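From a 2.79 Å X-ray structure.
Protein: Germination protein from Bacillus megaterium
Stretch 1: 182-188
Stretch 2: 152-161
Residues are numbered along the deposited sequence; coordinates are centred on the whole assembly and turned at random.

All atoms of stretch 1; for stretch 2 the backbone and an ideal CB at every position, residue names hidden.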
# COMPACT_ATOMS: atom_id res chain seq x y z
N THR A 182 11.85 0.88 -17.35
CA THR A 182 10.50 1.37 -17.09
C THR A 182 10.07 0.89 -15.72
O THR A 182 10.26 -0.29 -15.39
CB THR A 182 9.51 0.91 -18.20
OG1 THR A 182 9.97 1.34 -19.49
CG2 THR A 182 8.11 1.42 -17.99
N ASP A 183 9.49 1.79 -14.93
CA ASP A 183 8.98 1.47 -13.60
C ASP A 183 7.67 0.73 -13.72
O ASP A 183 6.81 1.07 -14.54
CB ASP A 183 8.84 2.73 -12.73
CG ASP A 183 10.18 3.28 -12.33
OD1 ASP A 183 10.81 2.70 -11.42
OD2 ASP A 183 10.62 4.28 -12.94
N VAL A 184 7.55 -0.34 -12.94
CA VAL A 184 6.43 -1.25 -12.93
C VAL A 184 6.09 -1.65 -11.50
O VAL A 184 7.01 -1.86 -10.70
CB VAL A 184 6.82 -2.49 -13.81
CG1 VAL A 184 6.15 -3.78 -13.35
CG2 VAL A 184 6.52 -2.22 -15.28
N THR A 185 4.79 -1.77 -11.17
CA THR A 185 4.35 -2.29 -9.88
C THR A 185 3.45 -3.52 -10.14
O THR A 185 2.48 -3.46 -10.90
CB THR A 185 3.71 -1.22 -8.97
OG1 THR A 185 4.74 -0.31 -8.58
CG2 THR A 185 3.09 -1.83 -7.71
N LEU A 186 3.83 -4.64 -9.53
CA LEU A 186 3.18 -5.95 -9.56
C LEU A 186 2.27 -6.11 -8.31
O LEU A 186 2.67 -5.73 -7.22
CB LEU A 186 4.30 -6.99 -9.57
CG LEU A 186 3.96 -8.45 -9.83
CD1 LEU A 186 5.07 -9.12 -10.58
CD2 LEU A 186 3.73 -9.22 -8.53
N MET A 187 1.08 -6.69 -8.48
CA MET A 187 0.09 -6.94 -7.42
C MET A 187 -0.41 -8.38 -7.41
O MET A 187 -0.68 -8.94 -8.47
CB MET A 187 -1.13 -6.05 -7.63
CG MET A 187 -1.16 -4.81 -6.86
SD MET A 187 -2.70 -4.03 -7.35
CE MET A 187 -2.31 -2.34 -7.01
N TYR A 188 -0.64 -8.93 -6.20
CA TYR A 188 -1.22 -10.26 -5.99
C TYR A 188 -1.71 -10.35 -4.55
O TYR A 188 -1.16 -9.66 -3.68
CB TYR A 188 -0.22 -11.39 -6.32
CG TYR A 188 0.98 -11.46 -5.41
CD1 TYR A 188 2.10 -10.66 -5.64
CD2 TYR A 188 1.02 -12.34 -4.33
CE1 TYR A 188 3.22 -10.71 -4.79
CE2 TYR A 188 2.12 -12.40 -3.48
CZ TYR A 188 3.22 -11.59 -3.71
OH TYR A 188 4.30 -11.66 -2.87
N UNK A 152 -0.51 7.43 -14.26
CA UNK A 152 0.25 7.37 -13.01
C UNK A 152 0.06 6.06 -12.25
O UNK A 152 -1.07 5.75 -11.87
CB UNK A 152 -0.15 8.54 -12.11
N UNK A 153 1.17 5.33 -11.97
CA UNK A 153 1.16 4.08 -11.20
C UNK A 153 0.56 4.38 -9.81
O UNK A 153 -0.37 3.67 -9.40
CB UNK A 153 2.57 3.49 -11.08
N UNK A 154 1.08 5.41 -9.14
CA UNK A 154 0.65 5.82 -7.80
C UNK A 154 -0.85 5.98 -7.66
O UNK A 154 -1.44 5.48 -6.70
CB UNK A 154 1.33 7.14 -7.42
N UNK A 155 -1.47 6.66 -8.64
CA UNK A 155 -2.90 6.90 -8.71
C UNK A 155 -3.64 5.57 -8.91
O UNK A 155 -4.61 5.30 -8.22
CB UNK A 155 -3.23 7.88 -9.84
N UNK A 156 -3.14 4.73 -9.84
CA UNK A 156 -3.71 3.42 -10.16
C UNK A 156 -3.68 2.46 -8.95
O UNK A 156 -4.68 1.79 -8.69
CB UNK A 156 -2.95 2.80 -11.33
N UNK A 157 -2.56 2.41 -8.21
CA UNK A 157 -2.42 1.57 -7.01
C UNK A 157 -3.44 1.95 -5.96
O UNK A 157 -4.09 1.08 -5.38
CB UNK A 157 -1.01 1.69 -6.43
N UNK A 158 -3.59 3.28 -5.74
CA UNK A 158 -4.52 3.88 -4.80
C UNK A 158 -5.97 3.49 -5.16
O UNK A 158 -6.75 3.16 -4.26
CB UNK A 158 -4.35 5.40 -4.79
N UNK A 159 -6.30 3.44 -6.47
CA UNK A 159 -7.63 3.06 -6.94
C UNK A 159 -7.97 1.63 -6.55
O UNK A 159 -9.07 1.40 -6.06
CB UNK A 159 -7.72 3.22 -8.46
N UNK A 160 -7.01 0.69 -6.69
CA UNK A 160 -7.19 -0.72 -6.33
C UNK A 160 -7.34 -0.84 -4.79
O UNK A 160 -8.29 -1.47 -4.31
CB UNK A 160 -6.01 -1.56 -6.83
N UNK A 161 -6.42 -0.20 -4.04
CA UNK A 161 -6.38 -0.13 -2.56
C UNK A 161 -7.69 0.35 -1.92
O UNK A 161 -7.92 0.11 -0.74
CB UNK A 161 -5.25 0.80 -2.13

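The helix 153-161 runs almost parallel to the strand, 8° between their directions, and their axes come within 9.9 Å. Alternate strand residues, Asp183, Thr185 and Met187, aim their CA-to-CB bonds at it, and, with 3.6 residues per turn, the helix meets them at positions three or four apart.

Position 152 comes just before the helix, and its ideal CB has nothing of the strand within 5.5 Å. The N-cap favours Ser, Thr, Asp or Asn, whose short polar side chains can serve the free amides of the first turn. It is Ser152; its OG pairs with the side chain at 155.

At 153 the CB points toward the strand, 5.0 Å from Thr185 OG1, leaving a gap that Val, Ile, Leu or Met could bridge. The deposited Ile153 (m, t) uses both branches: CD1 reaches Asp183 O at 3.4 Å and Val184 CA at 4.0 Å, while CG2 lies 3.7 Å from Thr185 OG1. These are packing contacts with a partly polar surface; no hydrogen bond crosses between the stretches.

Position 154 points away, with ordinary helical angles and room for a CB, so the strand asks nothing of it and many residues would fit. It is Gly154.

Position 155 is out of the strand's reach, and a polar residue could pair with the cap. Thr155 OG1 and Ser152 OG lie 3.3 Å apart in a weak hydrogen bond; either could be the donor.

At 156 the CB points toward the strand but finds nothing within 5.5 Å; a medium-sized polar or apolar residue is plausible. Asn156 makes no contact with the strand, and its side-chain amide is hydrogen-bonded to a residue just outside the two stretches.

Position 157, one turn after 153, points toward the strand with its CB 4.3 Å from Met187 CE. Thr185 CG2 and that methyl together offer an apolar surface, suited to Leu, Ile or Met. Leu157 (m, t) touches both through CD2, 3.6 Å from Thr185 CG2 and 3.6 Å from Met187 CE.

Position 158 points away and accepts many small or helix-favouring residues; it is Ala158. Position 159 is also beyond the strand's reach, leaving a wide choice; it is Met159.

At 160 the CB again points toward the strand, already 3.8 Å from Met187 CE. Such closeness favours a compact apolar residue such as Ala or Val, though a flexible one could turn aside. Val160 (t) places CG1 3.8 Å from Met187 SD, so the methionine packs against both 157 and 160.

Position 161 points sideways and the strand does not constrain its CB, so many residues would suit; Arg161 hydrogen-bonds elsewhere in the structure through its guanidinium.

Stretch 2, residues 152-161: SIGTNLAMVR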
# COMPACT_ATOMS: atom_id res chain seq x y z
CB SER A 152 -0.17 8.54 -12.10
OG SER A 152 0.48 8.48 -10.84
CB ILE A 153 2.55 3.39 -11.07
CG1 ILE A 153 3.03 2.80 -12.40
CG2 ILE A 153 2.55 2.29 -9.98
CD1 ILE A 153 4.45 2.20 -12.35
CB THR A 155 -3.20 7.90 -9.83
OG1 THR A 155 -2.48 9.12 -9.60
CG2 THR A 155 -4.68 8.21 -9.95
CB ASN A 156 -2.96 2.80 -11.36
CG ASN A 156 -3.16 3.55 -12.66
OD1 ASN A 156 -4.05 4.40 -12.79
ND2 ASN A 156 -2.33 3.26 -13.64
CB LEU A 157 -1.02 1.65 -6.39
CG LEU A 157 0.19 1.40 -7.28
CD1 LEU A 157 1.46 1.43 -6.44
CD2 LEU A 157 0.04 0.11 -8.12
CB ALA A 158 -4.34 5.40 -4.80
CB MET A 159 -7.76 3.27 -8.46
CG MET A 159 -7.74 4.75 -8.84
SD MET A 159 -7.87 5.10 -10.61
CE MET A 159 -9.59 5.22 -10.74
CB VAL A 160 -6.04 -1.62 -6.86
CG1 VAL A 160 -6.22 -3.06 -6.39
CG2 VAL A 160 -5.93 -1.56 -8.39
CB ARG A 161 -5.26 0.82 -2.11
CG ARG A 161 -3.86 0.22 -2.19
CD ARG A 161 -3.70 -0.95 -1.24
NE ARG A 161 -2.31 -1.16 -0.90
CZ ARG A 161 -1.83 -2.29 -0.41
NH1 ARG A 161 -2.63 -3.32 -0.21
NH2 ARG A 161 -0.54 -2.41 -0.15
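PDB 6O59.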